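Local coordinates for protein rutinosidase (Aspergillus niger, PDB 6I1A) that hydrolyses glycosides as a secreted glycoside hydrolase family 5 enzyme, a rutinosidase that releases the disaccharide rutinose from flavonoid glycosides such as rutin, at residues W17-G28 / S329-A340; D79-I88 / C359-G367. All coordinates share one frame; numbering follows the deposited sequence. Where two conformers were deposited one is given.

Contact 1 (W17-G28 / S329-A340); sequences WRTFKGNGVNLG and SSFSQGSSYWTA. With EDO (1,2-ethanediol), chain L; EDO (1,2-ethanediol), chain Q.
Asn26 and Tyr337 meet where one carbonyl receives two donors from a single residue: Tyr337 O accepts Asn26 N at 2.8 Å and Asn26 ND2 at 3.1 Å. The ND2 hydrogen bond leaves in the plane of the asparagine amide but arrives from above the plane of the carbonyl. Swung anti to its own carbonyl carbon (chi1 -74°), the amide also lies against the Trp338 ring, CG 3.3 Å from CE3, with the planes 47° apart. Gly28, with no side chain, leaves room for the far end of that indole. Beyond the tryptophan a cis peptide leads into Thr339, whose OG1 accepts from Gly28 N at 3.0 Å and donates to a water that in turn donates to Gly28 O. Leu27 CD2 settles on the small Ala340 CB, joined in the modelled conformer by Val25 CG2.

Upstream of this end run two parallel strands, 22-26 and 334-337, linked by a ladder of backbone bonds. Gly24 lets them draw together, its CA 4.1 Å from Ser336 CA. At the start of the pair Lys21, long and bent enough, brings NZ to Ser329 O (2.9 Å) and Ser332 O (3.0 Å); its charge probably suits the carbonyls at and just beyond the C-terminal end of helix 317-331. Asn23 reaches Ser335 OG and Ser329 OG through separate waters; Ser329 OG, in the modelled conformer, also bonds Leu325 O one turn back.

Second-shell partners fix the asparagine: Arg92 donates to Asn26 OD1, and Gly302 O accepts from both Asn26 ND2 and Ser336 OG. Strand 22-26 pairs on its other side with strand 90-95, while strand 334-337 packs against strand 299-308 and, through Ser335, helix 317-331, so the first and last TIM-barrel strands meet here and close the ring.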
loop_
_atom_site.group_PDB
_atom_site.type_symbol
_atom_site.label_atom_id
_atom_site.label_comp_id
_atom_site.label_asym_id
_atom_site.label_seq_id
_atom_site.Cartn_x
_atom_site.Cartn_y
_atom_site.Cartn_z
ATOM N N TRP A 17 -25.495 4.282 13.513
ATOM C CA TRP A 17 -24.626 4.100 12.328
ATOM C C TRP A 17 -24.478 2.626 11.961
ATOM O O TRP A 17 -23.911 2.326 10.897
ATOM C CB TRP A 17 -23.267 4.765 12.565
ATOM C CG TRP A 17 -23.265 6.205 12.156
ATOM C CD1 TRP A 17 -23.316 7.318 12.952
ATOM C CD2 TRP A 17 -23.171 6.707 10.809
ATOM N NE1 TRP A 17 -23.318 8.457 12.210
ATOM C CE2 TRP A 17 -23.176 8.111 10.885
ATOM C CE3 TRP A 17 -23.089 6.109 9.527
ATOM C CZ2 TRP A 17 -23.151 8.933 9.753
ATOM C CZ3 TRP A 17 -23.031 6.923 8.408
ATOM C CH2 TRP A 17 -22.995 8.324 8.526
ATOM N N ARG A 18 -24.807 1.670 12.839
ATOM C CA ARG A 18 -24.729 0.246 12.479
ATOM C C ARG A 18 -25.810 -0.126 11.465
ATOM O O ARG A 18 -25.629 -1.152 10.775
ATOM C CB ARG A 18 -24.799 -0.640 13.738
ATOM C CG ARG A 18 -23.548 -0.564 14.586
ATOM C CD ARG A 18 -23.710 -1.284 15.941
ATOM N NE ARG A 18 -22.586 -1.016 16.855
ATOM C CZ ARG A 18 -21.407 -1.514 16.663
ATOM N NH1 ARG A 18 -21.184 -2.370 15.670
ATOM N NH2 ARG A 18 -20.410 -1.232 17.497
ATOM N N THR A 19 -26.912 0.579 11.450
ATOM C CA THR A 19 -28.030 0.238 10.533
ATOM C C THR A 19 -28.217 1.310 9.463
ATOM O O THR A 19 -28.835 1.007 8.414
ATOM C CB THR A 19 -29.301 -0.026 11.340
ATOM O OG1 THR A 19 -29.723 1.128 12.051
ATOM C CG2 THR A 19 -29.076 -1.172 12.292
ATOM N N PHE A 20 -27.819 2.541 9.719
ATOM C CA PHE A 20 -28.043 3.673 8.784
ATOM C C PHE A 20 -27.181 3.463 7.549
ATOM O O PHE A 20 -25.995 3.137 7.627
ATOM C CB PHE A 20 -27.700 4.967 9.507
ATOM C CG PHE A 20 -27.833 6.195 8.651
ATOM C CD1 PHE A 20 -29.053 6.798 8.468
ATOM C CD2 PHE A 20 -26.726 6.725 8.007
ATOM C CE1 PHE A 20 -29.196 7.916 7.647
ATOM C CE2 PHE A 20 -26.860 7.851 7.212
ATOM C CZ PHE A 20 -28.087 8.451 7.038
ATOM N N LYS A 21 -27.754 3.738 6.392
ATOM C CA LYS A 21 -27.058 3.756 5.092
ATOM C C LYS A 21 -27.383 5.077 4.407
ATOM O O LYS A 21 -28.489 5.577 4.495
ATOM C CB LYS A 21 -27.492 2.614 4.218
ATOM C CG LYS A 21 -27.098 1.250 4.793
ATOM C CD LYS A 21 -25.984 0.573 4.081
ATOM C CE LYS A 21 -26.060 -0.939 4.175
ATOM N NZ LYS A 21 -24.724 -1.536 4.359
ATOM N N GLY A 22 -26.384 5.671 3.780
ATOM C CA GLY A 22 -26.671 6.864 2.995
ATOM C C GLY A 22 -25.558 7.207 2.054
ATOM O O GLY A 22 -24.390 6.928 2.311
ATOM N N ASN A 23 -25.924 7.800 0.905
ATOM C CA ASN A 23 -24.961 8.356 -0.072
ATOM C C ASN A 23 -25.020 9.868 0.086
ATOM O O ASN A 23 -26.105 10.483 0.053
ATOM C CB ASN A 23 -25.272 7.923 -1.512
ATOM C CG ASN A 23 -25.109 6.415 -1.709
ATOM O OD1 ASN A 23 -24.454 5.752 -0.929
ATOM N ND2 ASN A 23 -25.712 5.898 -2.775
ATOM N N GLY A 24 -23.857 10.441 0.269
ATOM C CA GLY A 24 -23.703 11.853 0.574
ATOM C C GLY A 24 -22.734 12.576 -0.319
ATOM O O GLY A 24 -22.151 12.054 -1.288
ATOM N N VAL A 25 -22.520 13.823 0.037
ATOM C CA VAL A 25 -21.487 14.672 -0.551
ATOM C C VAL A 25 -20.814 15.523 0.533
ATOM O O VAL A 25 -21.471 15.926 1.517
ATOM C CB VAL A 25 -22.121 15.512 -1.687
ATOM C CG1 VAL A 25 -23.021 16.618 -1.180
ATOM C CG2 VAL A 25 -21.063 16.042 -2.617
ATOM N N ASN A 26 -19.573 15.873 0.257
ATOM C CA ASN A 26 -18.878 16.925 1.009
ATOM C C ASN A 26 -19.235 18.276 0.449
ATOM O O ASN A 26 -19.376 18.436 -0.770
ATOM C CB ASN A 26 -17.374 16.783 0.925
ATOM C CG ASN A 26 -16.880 15.629 1.780
ATOM O OD1 ASN A 26 -16.602 15.861 2.974
ATOM N ND2 ASN A 26 -16.843 14.407 1.241
ATOM N N LEU A 27 -19.412 19.247 1.342
ATOM C CA LEU A 27 -19.495 20.668 0.955
ATOM C C LEU A 27 -18.107 21.261 1.177
ATOM O O LEU A 27 -17.933 22.215 1.992
ATOM C CB LEU A 27 -20.620 21.366 1.716
ATOM C CG LEU A 27 -22.012 20.807 1.611
ATOM C CD1 LEU A 27 -23.014 21.651 2.373
ATOM C CD2 LEU A 27 -22.470 20.635 0.162
ATOM N N GLY A 28 -17.088 20.729 0.525
ATOM C CA GLY A 28 -15.731 21.205 0.672
ATOM C C GLY A 28 -15.471 22.497 -0.061
ATOM O O GLY A 28 -16.223 22.884 -0.952
ATOM N N SER A 329 -21.606 1.219 -0.194
ATOM C CA SER A 329 -22.862 1.002 0.556
ATOM C C SER A 329 -23.108 -0.492 0.848
ATOM O O SER A 329 -24.043 -0.762 1.657
ATOM C CB SER A 329 -24.000 1.686 -0.133
ATOM O OG SER A 329 -24.167 1.128 -1.401
ATOM N N SER A 330 -22.359 -1.362 0.242
ATOM C CA SER A 330 -22.461 -2.830 0.463
ATOM C C SER A 330 -21.541 -3.272 1.585
ATOM O O SER A 330 -22.009 -3.952 2.512
ATOM C CB SER A 330 -22.238 -3.600 -0.761
ATOM O OG SER A 330 -22.577 -4.955 -0.494
ATOM N N PHE A 331 -20.303 -2.817 1.564
ATOM C CA PHE A 331 -19.293 -3.271 2.544
ATOM C C PHE A 331 -19.152 -2.279 3.698
ATOM O O PHE A 331 -18.384 -2.625 4.669
ATOM C CB PHE A 331 -17.959 -3.493 1.870
ATOM C CG PHE A 331 -18.034 -4.605 0.860
ATOM C CD1 PHE A 331 -18.257 -5.902 1.269
ATOM C CD2 PHE A 331 -17.858 -4.345 -0.479
ATOM C CE1 PHE A 331 -18.388 -6.908 0.320
ATOM C CE2 PHE A 331 -17.968 -5.360 -1.408
ATOM C CZ PHE A 331 -18.200 -6.631 -0.994
ATOM N N SER A 332 -19.833 -1.162 3.662
ATOM C CA SER A 332 -19.800 -0.183 4.756
ATOM C C SER A 332 -21.149 0.526 4.773
ATOM O O SER A 332 -22.135 0.038 4.151
ATOM C CB SER A 332 -18.578 0.704 4.618
ATOM O OG SER A 332 -18.282 1.150 3.310
ATOM N N GLN A 333 -21.278 1.675 5.425
ATOM C CA GLN A 333 -22.587 2.326 5.565
ATOM C C GLN A 333 -22.882 3.383 4.500
ATOM O O GLN A 333 -23.751 4.175 4.702
ATOM C CB GLN A 333 -22.739 2.932 6.963
ATOM C CG GLN A 333 -22.392 1.987 8.102
ATOM C CD GLN A 333 -23.184 0.706 8.058
ATOM O OE1 GLN A 333 -24.434 0.760 7.972
ATOM N NE2 GLN A 333 -22.502 -0.391 8.130
ATOM N N GLY A 334 -22.088 3.453 3.476
ATOM C CA GLY A 334 -22.237 4.471 2.445
ATOM C C GLY A 334 -20.994 5.320 2.346
ATOM O O GLY A 334 -19.922 4.926 2.808
ATOM N N SER A 335 -21.145 6.457 1.720
ATOM C CA SER A 335 -20.002 7.294 1.372
ATOM C C SER A 335 -20.454 8.733 1.149
ATOM O O SER A 335 -21.628 8.980 0.875
ATOM C CB SER A 335 -19.264 6.745 0.168
ATOM O OG SER A 335 -20.144 6.718 -0.975
ATOM N N SER A 336 -19.473 9.619 1.149
ATOM C CA SER A 336 -19.702 11.016 0.745
ATOM C C SER A 336 -18.590 11.469 -0.181
ATOM O O SER A 336 -17.411 11.427 0.151
ATOM C CB SER A 336 -19.895 12.014 1.910
ATOM O OG SER A 336 -18.948 11.890 2.928
ATOM N N TYR A 337 -18.966 11.884 -1.391
ATOM C CA TYR A 337 -18.025 12.231 -2.466
ATOM C C TYR A 337 -17.373 13.563 -2.180
ATOM O O TYR A 337 -18.000 14.490 -1.642
ATOM C CB TYR A 337 -18.808 12.311 -3.789
ATOM C CG TYR A 337 -17.938 12.185 -5.004
ATOM C CD1 TYR A 337 -17.630 10.946 -5.501
ATOM C CD2 TYR A 337 -17.397 13.287 -5.631
ATOM C CE1 TYR A 337 -16.832 10.801 -6.612
ATOM C CE2 TYR A 337 -16.523 13.152 -6.724
ATOM C CZ TYR A 337 -16.237 11.893 -7.189
ATOM O OH TYR A 337 -15.392 11.731 -8.266
ATOM N N TRP A 338 -16.115 13.689 -2.579
ATOM C CA TRP A 338 -15.383 14.973 -2.558
ATOM C C TRP A 338 -15.405 15.475 -3.995
ATOM O O TRP A 338 -14.639 14.928 -4.791
ATOM C CB TRP A 338 -13.949 14.841 -2.047
ATOM C CG TRP A 338 -13.315 16.178 -1.804
ATOM C CD1 TRP A 338 -12.677 17.015 -2.669
ATOM C CD2 TRP A 338 -13.392 16.889 -0.546
ATOM N NE1 TRP A 338 -12.301 18.167 -2.023
ATOM C CE2 TRP A 338 -12.742 18.112 -0.725
ATOM C CE3 TRP A 338 -13.886 16.574 0.733
ATOM C CZ2 TRP A 338 -12.563 19.044 0.305
ATOM C CZ3 TRP A 338 -13.740 17.499 1.735
ATOM C CH2 TRP A 338 -13.089 18.701 1.533
ATOM N N THR A 339 -16.183 16.494 -4.345
ATOM C CA THR A 339 -16.987 17.384 -3.497
ATOM C C THR A 339 -18.170 17.896 -4.294
ATOM O O THR A 339 -18.272 17.651 -5.544
ATOM C CB THR A 339 -16.073 18.484 -2.971
ATOM O OG1 THR A 339 -16.799 19.340 -2.078
ATOM C CG2 THR A 339 -15.446 19.343 -4.049
ATOM N N ALA A 340 -19.105 18.607 -3.665
ATOM C CA ALA A 340 -20.330 19.052 -4.338
ATOM C C ALA A 340 -20.013 19.958 -5.529
ATOM O O ALA A 340 -20.627 19.721 -6.623
ATOM C CB ALA A 340 -21.186 19.804 -3.343
HETATM C C1 EDO L . -26.669 9.643 -4.825
HETATM O O1 EDO L . -26.242 10.678 -5.606
HETATM C C2 EDO L . -26.980 8.410 -5.558
HETATM O O2 EDO L . -27.237 7.357 -4.602
HETATM C C1 EDO Q . -21.260 -5.496 -3.722
HETATM O O1 EDO Q . -22.500 -5.576 -3.058
HETATM C C2 EDO Q . -20.988 -4.226 -4.410
HETATM O O2 EDO Q . -21.827 -4.104 -5.558
HETATM O O HOH W 1 -24.834 -4.208 3.322
HETATM O O HOH W 2 -21.953 4.652 -1.083
HETATM O O HOH W 3 -25.466 2.999 -3.147
HETATM O O HOH W 4 -20.381 9.203 -2.197
HETATM O O HOH W 5 -17.670 21.816 -2.997
#

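Contact 2 (D79-I88 / C359-G367); sequences DIDKLASGGI and CYETFIDEG. With EDO (1,2-ethanediol), chain L.
Ile364 is the apolar bump that enters the helix surface. Its CD1 drops into a shallow hollow on the last turn of helix 79-85, 3.5 Å from Lys82 O and 3.7 Å from Leu83 CA, with Gly86, lacking a side chain, leaving room beside the methyl. Extension at chi2 (175°) carries that methyl well forward, while CG2 rests near Ser85 OG, which bonds back to Lys82 O. Leu83 CD2 flanks the isoleucine tip, 4.0 Å from Ile364 CD1. Gly87, with positive phi, ends the helix in a Schellman motif, and the chain turns so that Ile88 points its CD1 at Tyr360 CE2, 3.6 Å away.

The helix belongs to the outer layer of the TIM barrel and leads into strand 90-95; its short partner 360-365 comes near the C-terminus, and the two axes cross at 56°. Leu83 and Tyr360 both reach inward to Val25 of strand 22-26, while Phe369 covers Ile364 and Tyr360.

Beside this apolar patch charged groups make the fit, from the partly exposed Lys82 to the buried Asp79 and Glu361. The long Lys82 chain lies across Glu361 and Asp365, with a salt bridge from NZ to Glu361 OE1 (3.3 Å), weak as a hydrogen bond, and a long one to Asp365 OD2. Glu361, extended beyond CG, pushes its nearly coplanar carboxylate up to that of Asp79; OE2 stands 2.6 Å from Asp79 OD1, close enough that one acid probably carries a proton. Thr76 N holds Asp79 OD2. An ethanediol, probably from the crystallisation liquor, lies at the edge of the Tyr360 ring, its O1 donating to Gly86 O at 2.7 Å.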
loop_
_atom_site.group_PDB
_atom_site.type_symbol
_atom_site.label_atom_id
_atom_site.label_comp_id
_atom_site.label_asym_id
_atom_site.label_seq_id
_atom_site.Cartn_x
_atom_site.Cartn_y
_atom_site.Cartn_z
ATOM N N ASP A 79 -28.128 24.630 -4.350
ATOM C CA ASP A 79 -27.202 23.476 -4.356
ATOM C C ASP A 79 -27.819 22.307 -3.602
ATOM O O ASP A 79 -27.779 21.118 -4.070
ATOM C CB ASP A 79 -25.829 23.844 -3.800
ATOM C CG ASP A 79 -25.159 24.868 -4.674
ATOM O OD1 ASP A 79 -24.771 24.512 -5.819
ATOM O OD2 ASP A 79 -25.065 26.033 -4.251
ATOM N N ILE A 80 -28.424 22.540 -2.446
ATOM C CA ILE A 80 -29.066 21.454 -1.677
ATOM C C ILE A 80 -30.184 20.809 -2.484
ATOM O O ILE A 80 -30.331 19.603 -2.496
ATOM C CB ILE A 80 -29.555 21.945 -0.306
ATOM C CG1 ILE A 80 -28.417 22.672 0.430
ATOM C CG2 ILE A 80 -30.167 20.820 0.513
ATOM C CD1 ILE A 80 -27.078 21.947 0.464
ATOM N N ASP A 81 -31.024 21.625 -3.167
ATOM C CA ASP A 81 -32.077 21.054 -4.023
ATOM C C ASP A 81 -31.503 20.197 -5.146
ATOM O O ASP A 81 -32.033 19.091 -5.390
ATOM C CB ASP A 81 -32.932 22.178 -4.605
ATOM C CG ASP A 81 -33.742 22.945 -3.572
ATOM O OD1 ASP A 81 -34.107 22.373 -2.526
ATOM O OD2 ASP A 81 -34.055 24.120 -3.859
ATOM N N LYS A 82 -30.437 20.651 -5.763
ATOM C CA LYS A 82 -29.819 19.849 -6.859
ATOM C C LYS A 82 -29.265 18.531 -6.311
ATOM O O LYS A 82 -29.488 17.430 -6.863
ATOM C CB LYS A 82 -28.712 20.628 -7.508
ATOM C CG LYS A 82 -28.126 19.866 -8.692
ATOM C CD LYS A 82 -27.044 20.552 -9.348
ATOM C CE LYS A 82 -27.308 21.990 -9.761
ATOM N NZ LYS A 82 -26.066 22.648 -10.258
ATOM N N LEU A 83 -28.569 18.608 -5.173
ATOM C CA LEU A 83 -28.031 17.379 -4.547
ATOM C C LEU A 83 -29.157 16.421 -4.183
ATOM O O LEU A 83 -29.045 15.201 -4.414
ATOM C CB LEU A 83 -27.217 17.815 -3.318
ATOM C CG LEU A 83 -25.941 18.572 -3.635
ATOM C CD1 LEU A 83 -25.365 19.230 -2.392
ATOM C CD2 LEU A 83 -24.907 17.692 -4.302
ATOM N N ALA A 84 -30.247 16.893 -3.581
ATOM C CA ALA A 84 -31.393 16.059 -3.228
ATOM C C ALA A 84 -31.973 15.383 -4.484
ATOM O O ALA A 84 -32.328 14.203 -4.444
ATOM C CB ALA A 84 -32.460 16.889 -2.552
ATOM N N SER A 85 -32.012 16.118 -5.580
ATOM C CA SER A 85 -32.580 15.601 -6.860
ATOM C C SER A 85 -31.709 14.445 -7.344
ATOM O O SER A 85 -32.239 13.593 -8.098
ATOM C CB SER A 85 -32.746 16.703 -7.906
ATOM O OG SER A 85 -31.535 16.989 -8.618
ATOM N N GLY A 86 -30.418 14.441 -7.021
ATOM C CA GLY A 86 -29.511 13.325 -7.375
ATOM C C GLY A 86 -29.509 12.199 -6.350
ATOM O O GLY A 86 -28.688 11.272 -6.523
ATOM N N GLY A 87 -30.327 12.210 -5.291
ATOM C CA GLY A 87 -30.449 11.146 -4.289
ATOM C C GLY A 87 -29.536 11.350 -3.042
ATOM O O GLY A 87 -29.394 10.377 -2.285
ATOM N N ILE A 88 -28.954 12.517 -2.894
ATOM C CA ILE A 88 -28.091 12.776 -1.708
ATOM C C ILE A 88 -28.967 12.820 -0.456
ATOM O O ILE A 88 -29.995 13.554 -0.422
ATOM C CB ILE A 88 -27.284 14.056 -1.893
ATOM C CG1 ILE A 88 -26.287 13.901 -3.046
ATOM C CG2 ILE A 88 -26.586 14.550 -0.637
ATOM C CD1 ILE A 88 -25.284 12.761 -2.837
ATOM N N CYS A 359 -16.418 17.151 -9.440
ATOM C CA CYS A 359 -17.630 17.970 -9.236
ATOM C C CYS A 359 -18.851 17.103 -9.220
ATOM O O CYS A 359 -19.323 16.625 -10.286
ATOM C CB CYS A 359 -17.726 19.040 -10.295
ATOM S SG CYS A 359 -19.107 20.149 -9.937
ATOM N N TYR A 360 -19.406 16.824 -8.067
ATOM C CA TYR A 360 -20.563 15.933 -7.991
ATOM C C TYR A 360 -21.792 16.524 -8.688
ATOM O O TYR A 360 -22.589 15.801 -9.237
ATOM C CB TYR A 360 -20.894 15.593 -6.541
ATOM C CG TYR A 360 -21.653 14.321 -6.367
ATOM C CD1 TYR A 360 -21.008 13.103 -6.359
ATOM C CD2 TYR A 360 -23.036 14.294 -6.301
ATOM C CE1 TYR A 360 -21.689 11.918 -6.167
ATOM C CE2 TYR A 360 -23.747 13.120 -6.105
ATOM C CZ TYR A 360 -23.068 11.905 -6.021
ATOM O OH TYR A 360 -23.717 10.716 -5.812
ATOM N N GLU A 361 -21.996 17.849 -8.617
ATOM C CA GLU A 361 -23.187 18.476 -9.244
ATOM C C GLU A 361 -23.114 18.232 -10.761
ATOM O O GLU A 361 -24.184 18.024 -11.346
ATOM C CB GLU A 361 -23.254 19.957 -8.944
ATOM C CG GLU A 361 -23.687 20.228 -7.504
ATOM C CD GLU A 361 -24.001 21.682 -7.220
ATOM O OE1 GLU A 361 -23.596 22.515 -8.024
ATOM O OE2 GLU A 361 -24.422 21.957 -6.126
ATOM N N THR A 362 -21.918 18.210 -11.329
ATOM C CA THR A 362 -21.782 17.899 -12.791
ATOM C C THR A 362 -22.350 16.515 -13.035
ATOM O O THR A 362 -23.104 16.278 -14.022
ATOM C CB THR A 362 -20.327 17.966 -13.220
ATOM O OG1 THR A 362 -19.918 19.332 -13.159
ATOM C CG2 THR A 362 -20.128 17.419 -14.615
ATOM N N PHE A 363 -22.022 15.528 -12.206
ATOM C CA PHE A 363 -22.554 14.160 -12.395
ATOM C C PHE A 363 -24.075 14.149 -12.376
ATOM O O PHE A 363 -24.757 13.418 -13.104
ATOM C CB PHE A 363 -22.019 13.214 -11.322
ATOM C CG PHE A 363 -20.528 13.101 -11.244
ATOM C CD1 PHE A 363 -19.694 13.328 -12.310
ATOM C CD2 PHE A 363 -19.931 12.719 -10.046
ATOM C CE1 PHE A 363 -18.330 13.149 -12.242
ATOM C CE2 PHE A 363 -18.561 12.556 -9.964
ATOM C CZ PHE A 363 -17.759 12.735 -11.060
ATOM N N ILE A 364 -24.684 14.882 -11.433
ATOM C CA ILE A 364 -26.148 14.936 -11.332
ATOM C C ILE A 364 -26.698 15.533 -12.665
ATOM O O ILE A 364 -27.662 14.964 -13.194
ATOM C CB ILE A 364 -26.574 15.771 -10.111
ATOM C CG1 ILE A 364 -26.118 15.061 -8.825
ATOM C CG2 ILE A 364 -28.075 15.935 -10.106
ATOM C CD1 ILE A 364 -26.379 15.851 -7.524
ATOM N N ASP A 365 -26.141 16.637 -13.102
ATOM C CA ASP A 365 -26.669 17.367 -14.305
ATOM C C ASP A 365 -26.484 16.490 -15.555
ATOM O O ASP A 365 -27.217 16.734 -16.577
ATOM C CB ASP A 365 -25.991 18.724 -14.461
ATOM C CG ASP A 365 -26.595 19.782 -13.542
ATOM O OD1 ASP A 365 -27.577 19.488 -12.901
ATOM O OD2 ASP A 365 -26.051 20.833 -13.458
ATOM N N GLU A 366 -25.489 15.606 -15.611
ATOM C CA GLU A 366 -25.257 14.666 -16.756
ATOM C C GLU A 366 -26.190 13.463 -16.633
ATOM O O GLU A 366 -26.097 12.572 -17.524
ATOM C CB GLU A 366 -23.795 14.242 -16.796
ATOM C CG GLU A 366 -22.839 15.361 -17.109
ATOM C CD GLU A 366 -23.005 15.804 -18.558
ATOM O OE1 GLU A 366 -22.495 15.113 -19.447
ATOM O OE2 GLU A 366 -23.723 16.752 -18.781
ATOM N N GLY A 367 -27.023 13.344 -15.605
ATOM C CA GLY A 367 -28.031 12.294 -15.450
ATOM C C GLY A 367 -27.420 10.960 -15.022
ATOM O O GLY A 367 -28.015 9.904 -15.251
HETATM C C1 EDO L . -26.669 9.643 -4.825
HETATM O O1 EDO L . -26.242 10.678 -5.606
HETATM C C2 EDO L . -26.980 8.410 -5.558
HETATM O O2 EDO L . -27.237 7.357 -4.602
#

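In the fold
Contact 1 is core and contact 2 lies nearer the surface, their centres about 11 Å and 18 Å from that of the chain. The first joins strand to strand, so its chemistry is mainly backbone hydrogen bonding, with polar side chains held by buried carbonyls; the second joins helix to helix through aliphatic packing edged by acids and a lysine. They adjoin where the chain after strand 334-337 runs beside the start of 360-365: Thr339 O and Ala340 O probably accept from Tyr360 N and Glu361 N. Tyr337 CB packs on the Tyr360 ring, Ile88 meets Gly24 O, and one ethanediol molecule spans Asn23 and Gly86.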